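Local coordinates for protein induced by osmotic stress (Scheffersomyces stipitis, PDB 5YWN) that probably reduces ketones, haloketones among them, to alcohols with NADP(H), as a reductase of the dihydroflavonol-4-reductase subfamily, at residues E94-A99 with V160-G165; A145-L150 with S166-E171; S124-M129 with N191-F196. The protein carries 1 engineered substitution. One frame throughout, in Å; residues are numbered along the deposited sequence.

How the contacts relate
All three contacts belong to the Rossmann-type nucleotide-binding fold and all touch the NADP. Contacts 1 and 2 share helix 159-181: residues 160-165 meet helix 91-113, and residues 166-171, directly following, meet the loop 145-150. Contact 3 joins the loop after strand 119-123 to the end of strand 186-192, the strand that follows helix 159-181. Along the chain, 94-99 comes first, then 124-129, 145-150, 160-171 and 191-196, so contact 2 is nested within the span closed by contact 3, while contact 1 crosses both. Centres lie about 11 Å apart for contacts 1 and 2 and for 2 and 3, and about 14 Å for 1 and 3. Helix 159-181 thus carries Tyr163 and Lys167 to the NADP.

Contact 1. Residues E94-A99 with V160-G165. With NAP (NADP nicotinamide-adenine-dinucleotide phosphate), chain B.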
loop_
_atom_site.group_PDB
_atom_site.type_symbol
_atom_site.label_atom_id
_atom_site.label_comp_id
_atom_site.label_asym_id
_atom_site.label_seq_id
_atom_site.Cartn_x
_atom_site.Cartn_y
_atom_site.Cartn_z
ATOM N N GLU A 94 12.423 -14.598 -2.819
ATOM C CA GLU A 94 12.398 -13.195 -2.646
ATOM C C GLU A 94 11.063 -12.487 -2.759
ATOM O O GLU A 94 10.942 -11.388 -2.327
ATOM C CB GLU A 94 13.406 -12.545 -3.577
ATOM C CG GLU A 94 14.824 -13.035 -3.434
ATOM C CD GLU A 94 15.759 -12.331 -4.390
ATOM O OE1 GLU A 94 16.327 -12.968 -5.278
ATOM O OE2 GLU A 94 15.875 -11.131 -4.256
ATOM N N ILE A 95 10.095 -13.112 -3.362
ATOM C CA ILE A 95 8.820 -12.481 -3.477
ATOM C C ILE A 95 7.688 -13.305 -2.857
ATOM O O ILE A 95 7.041 -12.867 -2.004
ATOM C CB ILE A 95 8.522 -12.158 -4.946
ATOM C CG1 ILE A 95 9.526 -11.162 -5.495
ATOM C CG2 ILE A 95 7.114 -11.653 -5.113
ATOM C CD1 ILE A 95 9.431 -10.911 -6.959
ATOM N N LEU A 96 7.482 -14.503 -3.355
ATOM C CA LEU A 96 6.383 -15.308 -2.941
ATOM C C LEU A 96 6.404 -15.792 -1.502
ATOM O O LEU A 96 5.496 -15.569 -0.837
ATOM C CB LEU A 96 6.189 -16.454 -3.896
ATOM C CG LEU A 96 5.694 -16.136 -5.299
ATOM C CD1 LEU A 96 6.133 -17.218 -6.224
ATOM C CD2 LEU A 96 4.208 -15.952 -5.372
ATOM N N ILE A 97 7.473 -16.395 -1.052
ATOM C CA ILE A 97 7.543 -16.915 0.290
ATOM C C ILE A 97 7.445 -15.861 1.408
ATOM O O ILE A 97 6.642 -15.995 2.242
ATOM C CB ILE A 97 8.766 -17.817 0.458
ATOM C CG1 ILE A 97 8.597 -19.063 -0.355
ATOM C CG2 ILE A 97 9.011 -18.190 1.887
ATOM C CD1 ILE A 97 9.860 -19.831 -0.479
ATOM N N PRO A 98 8.167 -14.764 1.344
ATOM C CA PRO A 98 8.017 -13.736 2.366
ATOM C C PRO A 98 6.618 -13.185 2.449
ATOM O O PRO A 98 6.215 -12.950 3.512
ATOM C CB PRO A 98 8.964 -12.667 1.916
ATOM C CG PRO A 98 9.976 -13.367 1.177
ATOM C CD PRO A 98 9.245 -14.421 0.435
ATOM N N ALA A 99 5.942 -12.966 1.348
ATOM C CA ALA A 99 4.595 -12.553 1.442
ATOM C C ALA A 99 3.671 -13.611 2.038
ATOM O O ALA A 99 2.965 -13.340 2.932
ATOM C CB ALA A 99 4.106 -12.159 0.079
ATOM N N VAL A 160 7.265 -9.608 -11.898
ATOM C CA VAL A 160 5.971 -8.991 -11.856
ATOM C C VAL A 160 4.851 -9.959 -11.550
ATOM O O VAL A 160 4.083 -9.696 -10.717
ATOM C CB VAL A 160 5.672 -8.199 -13.149
ATOM C CG1 VAL A 160 4.259 -7.712 -13.202
ATOM C CG2 VAL A 160 6.613 -7.035 -13.291
ATOM N N LEU A 161 4.821 -11.087 -12.232
ATOM C CA LEU A 161 3.874 -12.133 -11.973
ATOM C C LEU A 161 4.019 -12.692 -10.585
ATOM O O LEU A 161 3.077 -12.990 -9.990
ATOM C CB LEU A 161 3.950 -13.228 -12.985
ATOM C CG LEU A 161 3.249 -13.016 -14.306
ATOM C CD1 LEU A 161 3.263 -14.197 -15.222
ATOM C CD2 LEU A 161 1.906 -12.370 -14.174
ATOM N N ALA A 162 5.223 -12.777 -10.088
ATOM C CA ALA A 162 5.466 -13.184 -8.757
ATOM C C ALA A 162 4.828 -12.241 -7.738
ATOM O O ALA A 162 4.260 -12.685 -6.839
ATOM C CB ALA A 162 6.922 -13.322 -8.515
ATOM N N TYR A 163 4.906 -10.942 -7.948
ATOM C CA TYR A 163 4.254 -9.980 -7.066
ATOM C C TYR A 163 2.765 -10.164 -7.080
ATOM O O TYR A 163 2.193 -10.227 -6.077
ATOM C CB TYR A 163 4.587 -8.540 -7.397
ATOM C CG TYR A 163 3.866 -7.528 -6.551
ATOM C CD1 TYR A 163 4.247 -7.277 -5.276
ATOM C CD2 TYR A 163 2.795 -6.848 -7.040
ATOM C CE1 TYR A 163 3.586 -6.364 -4.510
ATOM C CE2 TYR A 163 2.136 -5.909 -6.287
ATOM C CZ TYR A 163 2.529 -5.691 -5.014
ATOM O OH TYR A 163 1.870 -4.807 -4.295
ATOM N N PHE A 164 2.184 -10.357 -8.237
ATOM C CA PHE A 164 0.772 -10.582 -8.363
ATOM C C PHE A 164 0.365 -11.814 -7.575
ATOM O O PHE A 164 -0.544 -11.775 -6.842
ATOM C CB PHE A 164 0.423 -10.845 -9.820
ATOM C CG PHE A 164 -0.097 -9.673 -10.560
ATOM C CD1 PHE A 164 0.742 -8.742 -11.055
ATOM C CD2 PHE A 164 -1.425 -9.546 -10.808
ATOM C CE1 PHE A 164 0.267 -7.684 -11.756
ATOM C CE2 PHE A 164 -1.905 -8.494 -11.502
ATOM C CZ PHE A 164 -1.060 -7.560 -11.980
ATOM N N GLY A 165 1.098 -12.886 -7.727
ATOM C CA GLY A 165 0.884 -14.077 -6.989
ATOM C C GLY A 165 1.088 -13.916 -5.508
ATOM O O GLY A 165 0.302 -14.379 -4.786
HETATM P PA NAP B . 7.531 -0.075 -0.167
HETATM O O1A NAP B . 7.501 1.429 -0.044
HETATM O O2A NAP B . 8.747 -0.760 -0.746
HETATM O O5B NAP B . 7.243 -0.705 1.286
HETATM C C5B NAP B . 7.636 -2.043 1.586
HETATM C C4B NAP B . 8.152 -2.119 3.018
HETATM O O4B NAP B . 8.049 -3.461 3.505
HETATM C C3B NAP B . 9.611 -1.701 3.109
HETATM O O3B NAP B . 9.759 -0.555 3.953
HETATM C C2B NAP B . 10.360 -2.889 3.682
HETATM O O2B NAP B . 11.004 -2.538 4.904
HETATM C C1B NAP B . 9.320 -3.975 3.913
HETATM N N9A NAP B . 9.660 -5.182 3.119
HETATM C C8A NAP B . 9.679 -5.257 1.774
HETATM N N7A NAP B . 10.031 -6.505 1.368
HETATM C C5A NAP B . 10.243 -7.250 2.468
HETATM C C6A NAP B . 10.638 -8.649 2.754
HETATM N N6A NAP B . 10.885 -9.526 1.751
HETATM N N1A NAP B . 10.746 -9.019 4.049
HETATM C C2A NAP B . 10.505 -8.164 5.062
HETATM N N3A NAP B . 10.143 -6.882 4.867
HETATM C C4A NAP B . 9.998 -6.373 3.620
HETATM O O3 NAP B . 6.241 -0.537 -1.013
HETATM P PN NAP B . 4.866 0.295 -0.925
HETATM O O1N NAP B . 4.554 0.838 -2.299
HETATM O O2N NAP B . 4.956 1.235 0.254
HETATM O O5D NAP B . 3.785 -0.847 -0.577
HETATM C C5D NAP B . 3.276 -0.981 0.748
HETATM C C4D NAP B . 2.316 -2.163 0.817
HETATM O O4D NAP B . 1.074 -1.828 0.188
HETATM C C3D NAP B . 2.878 -3.388 0.111
HETATM O O3D NAP B . 3.080 -4.459 1.039
HETATM C C2D NAP B . 1.861 -3.776 -0.943
HETATM O O2D NAP B . 1.399 -5.114 -0.734
HETATM C C1D NAP B . 0.716 -2.783 -0.816
HETATM N N1N NAP B . 0.482 -2.115 -2.100
HETATM C C2N NAP B . 1.113 -0.965 -2.374
HETATM C C3N NAP B . 0.906 -0.316 -3.586
HETATM C C7N NAP B . 1.615 0.971 -3.885
HETATM O O7N NAP B . 1.624 1.397 -5.028
HETATM N N7N NAP B . 2.221 1.618 -2.890
HETATM C C4N NAP B . 0.037 -0.868 -4.515
HETATM C C5N NAP B . -0.603 -2.060 -4.208
HETATM C C6N NAP B . -0.361 -2.668 -2.982
HETATM P P2B NAP B . 12.512 -1.975 4.900
HETATM O O1X NAP B . 13.048 -2.360 6.259
HETATM O O2X NAP B . 13.166 -2.694 3.745
HETATM O O3X NAP B . 12.345 -0.489 4.695
#
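Ile95 lays its CG2 methyl against the Ala162 backbone, 3.5 Å from Ala162 O, while its CD1 reaches the Ala162 methyl. This is the packing of two neighbouring helices of a Rossmann fold, 91-113 and 159-181, which here run nearly parallel: the short segments are inclined by 10° and their axes approach to 8.4 Å. With CG2 anti to the backbone N (chi1 -63°, counted to CG1), Ile95 turns that methyl to the partner helix, 3.8 Å from Ala162 CB. Leu96 shares Ala162 O and reaches on to Gly165: its CD2 sits 3.6 Å from Ala162 O and 3.7 Å from Gly165 C. Since Gly165 carries no side chain, the leucine methyl can settle directly on the backbone. The interface is therefore apolar side chains of one helix on small residues of the other, and it is buried. Leu96 also touches Tyr152 and Ser155 of helix 152-155.

Both helices also present a residue to the NADP. Pro98 CB lies 3.7 Å from N6A of the adenine. Tyr163, spaced from Lys167 as in the YxxxK motif of short-chain dehydrogenases, meets Phe86 edge-to-face, and its ring heads for the other end of the cofactor, where Tyr163 OH stands 3.4 Å from C6N of the nicotinamide.

Contact 2. Residues A145-L150 with S166-E171; sequences ASWSSL and SKQFAE. With NAP (NADP nicotinamide-adenine-dinucleotide phosphate), chain B.
Gln168 follows Lys167, an NADP-binding residue whose NZ bonds Thr123 O, and reaches the loop with its amide: NE2 donates to Leu150 O at 2.9 Å, nearly straight (167°) and close to the amide plane. CG anti to the backbone N (chi1 -178°) starts the extended chain off towards the loop. NE2 also bonds a water that donates to Ser148 OG, the oxygen that closes an ST turn with Leu150 N and bonds Ser130 O. A second water donates to both Gln168 OE1 and Leu150 O. A leucine here would probably leave Leu150 O without its amide donor and each water short of one partner. Phe169 follows, CZ 3.6 Å from Leu150 O. The Glu171 side chain, salt-bridged to Arg258, crosses that of Trp147 obliquely, Glu171 CD 3.5 Å from Trp147 CH2, ring and carboxylate planes 42° apart. The loop thus flanks helix 159-181, while Phe169 and Ala170 touch helix 91-113, and Ala170 and Glu171 touch Tyr122 of strand 119-123.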
loop_
_atom_site.group_PDB
_atom_site.type_symbol
_atom_site.label_atom_id
_atom_site.label_comp_id
_atom_site.label_asym_id
_atom_site.label_seq_id
_atom_site.Cartn_x
_atom_site.Cartn_y
_atom_site.Cartn_z
ATOM N N ALA A 145 -15.523 -8.656 -4.623
ATOM C CA ALA A 145 -15.609 -10.074 -4.873
ATOM C C ALA A 145 -14.545 -10.714 -5.799
ATOM O O ALA A 145 -14.479 -11.887 -5.901
ATOM C CB ALA A 145 -16.975 -10.418 -5.380
ATOM N N SER A 146 -13.797 -9.907 -6.506
ATOM C CA SER A 146 -12.898 -10.342 -7.531
ATOM C C SER A 146 -11.647 -11.013 -6.983
ATOM O O SER A 146 -11.052 -10.532 -6.099
ATOM C CB SER A 146 -12.481 -9.182 -8.441
ATOM O OG SER A 146 -13.525 -8.461 -8.947
ATOM N N TRP A 147 -11.299 -12.135 -7.566
ATOM C CA TRP A 147 -10.091 -12.863 -7.258
ATOM C C TRP A 147 -9.281 -13.182 -8.519
ATOM O O TRP A 147 -9.819 -13.536 -9.507
ATOM C CB TRP A 147 -10.398 -14.116 -6.460
ATOM C CG TRP A 147 -10.690 -13.883 -5.032
ATOM C CD1 TRP A 147 -11.888 -13.818 -4.473
ATOM C CD2 TRP A 147 -9.752 -13.674 -3.977
ATOM N NE1 TRP A 147 -11.786 -13.609 -3.148
ATOM C CE2 TRP A 147 -10.476 -13.505 -2.816
ATOM C CE3 TRP A 147 -8.379 -13.620 -3.908
ATOM C CZ2 TRP A 147 -9.875 -13.268 -1.616
ATOM C CZ3 TRP A 147 -7.801 -13.388 -2.749
ATOM C CH2 TRP A 147 -8.534 -13.209 -1.603
ATOM N N SER A 148 -7.989 -13.014 -8.436
ATOM C CA SER A 148 -7.129 -13.336 -9.521
ATOM C C SER A 148 -7.127 -14.815 -9.870
ATOM O O SER A 148 -7.118 -15.637 -9.041
ATOM C CB SER A 148 -5.718 -12.877 -9.260
ATOM O OG SER A 148 -4.859 -13.354 -10.217
ATOM N N SER A 149 -7.099 -15.087 -11.145
ATOM C CA SER A 149 -6.977 -16.412 -11.650
ATOM C C SER A 149 -5.564 -16.945 -11.818
ATOM O O SER A 149 -5.404 -18.058 -12.189
ATOM C CB SER A 149 -7.749 -16.553 -12.954
ATOM O OG SER A 149 -7.305 -15.708 -13.936
ATOM N N LEU A 150 -4.559 -16.135 -11.571
ATOM C CA LEU A 150 -3.204 -16.580 -11.733
ATOM C C LEU A 150 -2.849 -17.708 -10.803
ATOM O O LEU A 150 -3.125 -17.656 -9.661
ATOM C CB LEU A 150 -2.250 -15.463 -11.472
ATOM C CG LEU A 150 -0.792 -15.605 -11.855
ATOM C CD1 LEU A 150 -0.648 -15.602 -13.358
ATOM C CD2 LEU A 150 -0.092 -14.410 -11.290
ATOM N N SER A 166 2.099 -13.179 -5.114
ATOM C CA SER A 166 2.414 -12.991 -3.728
ATOM C C SER A 166 1.230 -12.381 -3.001
ATOM O O SER A 166 0.932 -12.786 -1.954
ATOM C CB SER A 166 3.656 -12.107 -3.507
ATOM O OG SER A 166 3.476 -10.772 -3.760
ATOM N N LYS A 167 0.598 -11.408 -3.599
ATOM C CA LYS A 167 -0.549 -10.794 -3.015
ATOM C C LYS A 167 -1.807 -11.667 -2.954
ATOM O O LYS A 167 -2.406 -11.773 -1.956
ATOM C CB LYS A 167 -0.802 -9.412 -3.619
ATOM C CG LYS A 167 0.368 -8.492 -3.718
ATOM C CD LYS A 167 1.006 -8.168 -2.406
ATOM C CE LYS A 167 0.027 -7.624 -1.442
ATOM N NZ LYS A 167 0.658 -7.095 -0.234
ATOM N N GLN A 168 -2.129 -12.326 -4.042
ATOM C CA GLN A 168 -3.264 -13.167 -4.093
ATOM C C GLN A 168 -3.174 -14.293 -3.077
ATOM O O GLN A 168 -4.073 -14.493 -2.390
ATOM C CB GLN A 168 -3.378 -13.781 -5.483
ATOM C CG GLN A 168 -4.578 -14.668 -5.702
ATOM C CD GLN A 168 -4.420 -15.725 -6.790
ATOM O OE1 GLN A 168 -5.033 -16.746 -6.728
ATOM N NE2 GLN A 168 -3.622 -15.450 -7.781
ATOM N N PHE A 169 -2.065 -14.993 -3.041
ATOM C CA PHE A 169 -1.839 -16.093 -2.124
ATOM C C PHE A 169 -1.730 -15.760 -0.628
ATOM O O PHE A 169 -2.278 -16.413 0.164
ATOM C CB PHE A 169 -0.782 -17.066 -2.639
ATOM C CG PHE A 169 -1.145 -17.652 -3.956
ATOM C CD1 PHE A 169 -2.155 -18.533 -4.059
ATOM C CD2 PHE A 169 -0.555 -17.225 -5.086
ATOM C CE1 PHE A 169 -2.550 -19.018 -5.282
ATOM C CE2 PHE A 169 -0.943 -17.689 -6.310
ATOM C CZ PHE A 169 -1.938 -18.583 -6.406
ATOM N N ALA A 170 -1.053 -14.693 -0.322
ATOM C CA ALA A 170 -1.031 -14.209 1.017
ATOM C C ALA A 170 -2.412 -13.828 1.503
ATOM O O ALA A 170 -2.771 -14.260 2.509
ATOM C CB ALA A 170 -0.088 -13.072 1.154
ATOM N N GLU A 171 -3.183 -13.093 0.723
ATOM C CA GLU A 171 -4.533 -12.729 1.095
ATOM C C GLU A 171 -5.480 -13.921 1.276
ATOM O O GLU A 171 -6.171 -13.981 2.226
ATOM C CB GLU A 171 -5.156 -11.672 0.181
ATOM C CG GLU A 171 -6.392 -11.001 0.780
ATOM C CD GLU A 171 -7.310 -10.230 -0.154
ATOM O OE1 GLU A 171 -6.906 -9.735 -1.166
ATOM O OE2 GLU A 171 -8.465 -10.143 0.184
HETATM P PA NAP B . 7.531 -0.075 -0.167
HETATM O O1A NAP B . 7.501 1.429 -0.044
HETATM O O2A NAP B . 8.747 -0.760 -0.746
HETATM O O5B NAP B . 7.243 -0.705 1.286
HETATM C C5B NAP B . 7.636 -2.043 1.586
HETATM C C4B NAP B . 8.152 -2.119 3.018
HETATM O O4B NAP B . 8.049 -3.461 3.505
HETATM C C3B NAP B . 9.611 -1.701 3.109
HETATM O O3B NAP B . 9.759 -0.555 3.953
HETATM C C2B NAP B . 10.360 -2.889 3.682
HETATM O O2B NAP B . 11.004 -2.538 4.904
HETATM C C1B NAP B . 9.320 -3.975 3.913
HETATM N N9A NAP B . 9.660 -5.182 3.119
HETATM C C8A NAP B . 9.679 -5.257 1.774
HETATM N N7A NAP B . 10.031 -6.505 1.368
HETATM C C5A NAP B . 10.243 -7.250 2.468
HETATM C C6A NAP B . 10.638 -8.649 2.754
HETATM N N6A NAP B . 10.885 -9.526 1.751
HETATM N N1A NAP B . 10.746 -9.019 4.049
HETATM C C2A NAP B . 10.505 -8.164 5.062
HETATM N N3A NAP B . 10.143 -6.882 4.867
HETATM C C4A NAP B . 9.998 -6.373 3.620
HETATM O O3 NAP B . 6.241 -0.537 -1.013
HETATM P PN NAP B . 4.866 0.295 -0.925
HETATM O O1N NAP B . 4.554 0.838 -2.299
HETATM O O2N NAP B . 4.956 1.235 0.254
HETATM O O5D NAP B . 3.785 -0.847 -0.577
HETATM C C5D NAP B . 3.276 -0.981 0.748
HETATM C C4D NAP B . 2.316 -2.163 0.817
HETATM O O4D NAP B . 1.074 -1.828 0.188
HETATM C C3D NAP B . 2.878 -3.388 0.111
HETATM O O3D NAP B . 3.080 -4.459 1.039
HETATM C C2D NAP B . 1.861 -3.776 -0.943
HETATM O O2D NAP B . 1.399 -5.114 -0.734
HETATM C C1D NAP B . 0.716 -2.783 -0.816
HETATM N N1N NAP B . 0.482 -2.115 -2.100
HETATM C C2N NAP B . 1.113 -0.965 -2.374
HETATM C C3N NAP B . 0.906 -0.316 -3.586
HETATM C C7N NAP B . 1.615 0.971 -3.885
HETATM O O7N NAP B . 1.624 1.397 -5.028
HETATM N N7N NAP B . 2.221 1.618 -2.890
HETATM C C4N NAP B . 0.037 -0.868 -4.515
HETATM C C5N NAP B . -0.603 -2.060 -4.208
HETATM C C6N NAP B . -0.361 -2.668 -2.982
HETATM P P2B NAP B . 12.512 -1.975 4.900
HETATM O O1X NAP B . 13.048 -2.360 6.259
HETATM O O2X NAP B . 13.166 -2.694 3.745
HETATM O O3X NAP B . 12.345 -0.489 4.695
HETATM O O HOH W 1 -2.536 -12.761 -8.542
HETATM O O HOH W 2 -5.432 -18.828 -8.391
#

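Contact 3. Residues S124-M129 with N191-F196. With NAP (NADP nicotinamide-adenine-dinucleotide phosphate), chain B.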
loop_
_atom_site.group_PDB
_atom_site.type_symbol
_atom_site.label_atom_id
_atom_site.label_comp_id
_atom_site.label_asym_id
_atom_site.label_seq_id
_atom_site.Cartn_x
_atom_site.Cartn_y
_atom_site.Cartn_z
ATOM N N SER A 124 -3.427 -5.754 1.144
ATOM C CA SER A 124 -3.391 -6.522 -0.066
ATOM C C SER A 124 -3.153 -5.579 -1.241
ATOM O O SER A 124 -2.426 -4.657 -1.113
ATOM C CB SER A 124 -4.650 -7.349 -0.250
ATOM O OG SER A 124 -4.510 -8.372 -1.156
ATOM N N SER A 125 -3.732 -5.905 -2.380
ATOM C CA SER A 125 -3.633 -5.140 -3.585
ATOM C C SER A 125 -4.675 -5.523 -4.626
ATOM O O SER A 125 -5.158 -6.599 -4.631
ATOM C CB SER A 125 -2.245 -5.278 -4.184
ATOM O OG SER A 125 -2.155 -4.703 -5.419
ATOM N N VAL A 126 -4.878 -4.655 -5.588
ATOM C CA VAL A 126 -5.720 -4.963 -6.710
ATOM C C VAL A 126 -5.196 -6.177 -7.477
ATOM O O VAL A 126 -5.938 -6.840 -8.040
ATOM C CB VAL A 126 -5.921 -3.778 -7.672
ATOM C CG1 VAL A 126 -4.677 -3.468 -8.448
ATOM C CG2 VAL A 126 -7.137 -3.992 -8.535
ATOM N N VAL A 127 -3.905 -6.423 -7.417
ATOM C CA VAL A 127 -3.267 -7.534 -8.073
ATOM C C VAL A 127 -3.726 -8.883 -7.548
ATOM O O VAL A 127 -3.604 -9.843 -8.227
ATOM C CB VAL A 127 -1.744 -7.433 -8.160
ATOM C CG1 VAL A 127 -1.338 -6.085 -8.707
ATOM C CG2 VAL A 127 -1.086 -7.726 -6.839
ATOM N N ALA A 128 -4.242 -8.897 -6.339
ATOM C CA ALA A 128 -4.909 -10.047 -5.770
ATOM C C ALA A 128 -6.225 -10.404 -6.467
ATOM O O ALA A 128 -6.655 -11.472 -6.390
ATOM C CB ALA A 128 -5.083 -9.934 -4.269
ATOM N N MET A 129 -6.823 -9.433 -7.103
ATOM C CA MET A 129 -8.123 -9.518 -7.665
ATOM C C MET A 129 -8.183 -9.751 -9.160
ATOM O O MET A 129 -9.207 -9.921 -9.710
ATOM C CB MET A 129 -8.857 -8.243 -7.350
ATOM C CG MET A 129 -8.796 -7.797 -5.920
ATOM S SD MET A 129 -9.580 -6.231 -5.635
ATOM C CE MET A 129 -10.275 -6.495 -4.055
ATOM N N ASN A 191 -7.265 -3.242 -0.448
ATOM C CA ASN A 191 -6.826 -3.654 -1.766
ATOM C C ASN A 191 -6.650 -2.438 -2.713
ATOM O O ASN A 191 -7.514 -2.048 -3.433
ATOM C CB ASN A 191 -7.771 -4.702 -2.370
ATOM C CG ASN A 191 -7.894 -5.940 -1.532
ATOM O OD1 ASN A 191 -8.306 -5.894 -0.443
ATOM N ND2 ASN A 191 -7.508 -7.034 -2.079
ATOM N N PRO A 192 -5.508 -1.799 -2.615
ATOM C CA PRO A 192 -5.232 -0.620 -3.429
ATOM C C PRO A 192 -4.725 -0.880 -4.840
ATOM O O PRO A 192 -4.110 -1.843 -5.111
ATOM C CB PRO A 192 -4.175 0.129 -2.636
ATOM C CG PRO A 192 -3.885 -0.684 -1.503
ATOM C CD PRO A 192 -4.434 -2.027 -1.680
ATOM N N VAL A 193 -4.968 0.107 -5.678
ATOM C CA VAL A 193 -4.343 0.291 -6.966
ATOM C C VAL A 193 -3.016 1.059 -6.820
ATOM O O VAL A 193 -2.491 1.123 -5.758
ATOM C CB VAL A 193 -5.295 0.960 -7.980
ATOM C CG1 VAL A 193 -6.538 0.141 -8.134
ATOM C CG2 VAL A 193 -5.612 2.373 -7.567
ATOM N N TYR A 194 -2.501 1.629 -7.890
ATOM C CA TYR A 194 -1.275 2.399 -7.790
ATOM C C TYR A 194 -1.434 3.550 -6.782
ATOM O O TYR A 194 -2.364 4.289 -6.825
ATOM C CB TYR A 194 -0.858 2.995 -9.122
ATOM C CG TYR A 194 -0.310 2.071 -10.131
ATOM C CD1 TYR A 194 0.903 1.507 -9.969
ATOM C CD2 TYR A 194 -1.003 1.775 -11.250
ATOM C CE1 TYR A 194 1.431 0.669 -10.876
ATOM C CE2 TYR A 194 -0.495 0.914 -12.192
ATOM C CZ TYR A 194 0.734 0.359 -11.983
ATOM O OH TYR A 194 1.274 -0.461 -12.897
ATOM N N ILE A 195 -0.489 3.652 -5.893
ATOM C CA ILE A 195 -0.541 4.639 -4.856
ATOM C C ILE A 195 0.374 5.851 -5.123
ATOM O O ILE A 195 1.554 5.733 -5.170
ATOM C CB ILE A 195 -0.217 4.037 -3.482
ATOM C CG1 ILE A 195 -1.099 2.831 -3.161
ATOM C CG2 ILE A 195 -0.293 5.093 -2.414
ATOM C CD1 ILE A 195 -0.769 2.199 -1.858
ATOM N N PHE A 196 -0.247 7.002 -5.254
ATOM C CA PHE A 196 0.424 8.263 -5.454
ATOM C C PHE A 196 0.193 9.208 -4.253
ATOM O O PHE A 196 -0.693 9.041 -3.505
ATOM C CB PHE A 196 -0.014 8.999 -6.730
ATOM C CG PHE A 196 0.130 8.230 -8.000
ATOM C CD1 PHE A 196 1.039 7.226 -8.150
ATOM C CD2 PHE A 196 -0.655 8.547 -9.066
ATOM C CE1 PHE A 196 1.133 6.553 -9.326
ATOM C CE2 PHE A 196 -0.548 7.886 -10.244
ATOM C CZ PHE A 196 0.327 6.885 -10.375
HETATM P PA NAP B . 7.531 -0.075 -0.167
HETATM O O1A NAP B . 7.501 1.429 -0.044
HETATM O O2A NAP B . 8.747 -0.760 -0.746
HETATM O O5B NAP B . 7.243 -0.705 1.286
HETATM C C5B NAP B . 7.636 -2.043 1.586
HETATM C C4B NAP B . 8.152 -2.119 3.018
HETATM O O4B NAP B . 8.049 -3.461 3.505
HETATM C C3B NAP B . 9.611 -1.701 3.109
HETATM O O3B NAP B . 9.759 -0.555 3.953
HETATM C C2B NAP B . 10.360 -2.889 3.682
HETATM O O2B NAP B . 11.004 -2.538 4.904
HETATM C C1B NAP B . 9.320 -3.975 3.913
HETATM N N9A NAP B . 9.660 -5.182 3.119
HETATM C C8A NAP B . 9.679 -5.257 1.774
HETATM N N7A NAP B . 10.031 -6.505 1.368
HETATM C C5A NAP B . 10.243 -7.250 2.468
HETATM C C6A NAP B . 10.638 -8.649 2.754
HETATM N N6A NAP B . 10.885 -9.526 1.751
HETATM N N1A NAP B . 10.746 -9.019 4.049
HETATM C C2A NAP B . 10.505 -8.164 5.062
HETATM N N3A NAP B . 10.143 -6.882 4.867
HETATM C C4A NAP B . 9.998 -6.373 3.620
HETATM O O3 NAP B . 6.241 -0.537 -1.013
HETATM P PN NAP B . 4.866 0.295 -0.925
HETATM O O1N NAP B . 4.554 0.838 -2.299
HETATM O O2N NAP B . 4.956 1.235 0.254
HETATM O O5D NAP B . 3.785 -0.847 -0.577
HETATM C C5D NAP B . 3.276 -0.981 0.748
HETATM C C4D NAP B . 2.316 -2.163 0.817
HETATM O O4D NAP B . 1.074 -1.828 0.188
HETATM C C3D NAP B . 2.878 -3.388 0.111
HETATM O O3D NAP B . 3.080 -4.459 1.039
HETATM C C2D NAP B . 1.861 -3.776 -0.943
HETATM O O2D NAP B . 1.399 -5.114 -0.734
HETATM C C1D NAP B . 0.716 -2.783 -0.816
HETATM N N1N NAP B . 0.482 -2.115 -2.100
HETATM C C2N NAP B . 1.113 -0.965 -2.374
HETATM C C3N NAP B . 0.906 -0.316 -3.586
HETATM C C7N NAP B . 1.615 0.971 -3.885
HETATM O O7N NAP B . 1.624 1.397 -5.028
HETATM N N7N NAP B . 2.221 1.618 -2.890
HETATM C C4N NAP B . 0.037 -0.868 -4.515
HETATM C C5N NAP B . -0.603 -2.060 -4.208
HETATM C C6N NAP B . -0.361 -2.668 -2.982
HETATM P P2B NAP B . 12.512 -1.975 4.900
HETATM O O1X NAP B . 13.048 -2.360 6.259
HETATM O O2X NAP B . 13.166 -2.694 3.745
HETATM O O3X NAP B . 12.345 -0.489 4.695
#
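Val126 N donates to Pro192 O at 3.0 Å, from well above the carbonyl plane, and pins the loop after strand 119-123 to the end of strand 186-192 in the Rossmann-type sheet. Val126 holds CG1 in the crowded position between its own N and carbonyl carbon (chi1 71°), bringing CG1 near Pro192 O, while its CB meets Val193 CG1 at 4.0 Å.

Ser125 has OG anti to its backbone N (chi1 172°). There OG accepts from Val127 N, forming an ST turn, and gives a weak bond to Pro192 O. Ser125 OG also lies 3.3 Å from C5N of the nicotinamide. With Tyr163 and Lys167 close by, Ser125 occupies a place consistent with the serine of the Ser-Tyr-Lys group of short-chain dehydrogenases.

The Asn191 amide lies between Ser124 and Met129: ND2 is 3.4 Å from Ser124 CB and 3.4 Å from Met129 CE, a methyl on a chain bent at its end. ND2 bonds Glu171 OE1 and, weakly, Ser125 O; OD1 is taken by Thr189 OG1, so both ends of the amide are fixed.

In strand 194-196, beyond the end of strand 186-192, Ile195 N donates to the carboxamide O7N at 3.2 Å. Ser124 O lies 3.4 Å from C6N and Val193 O 3.4 Å from C4N; together with Pro192 O near C5N, these backbone carbonyl oxygens would probably favour the positively charged, oxidised nicotinamide.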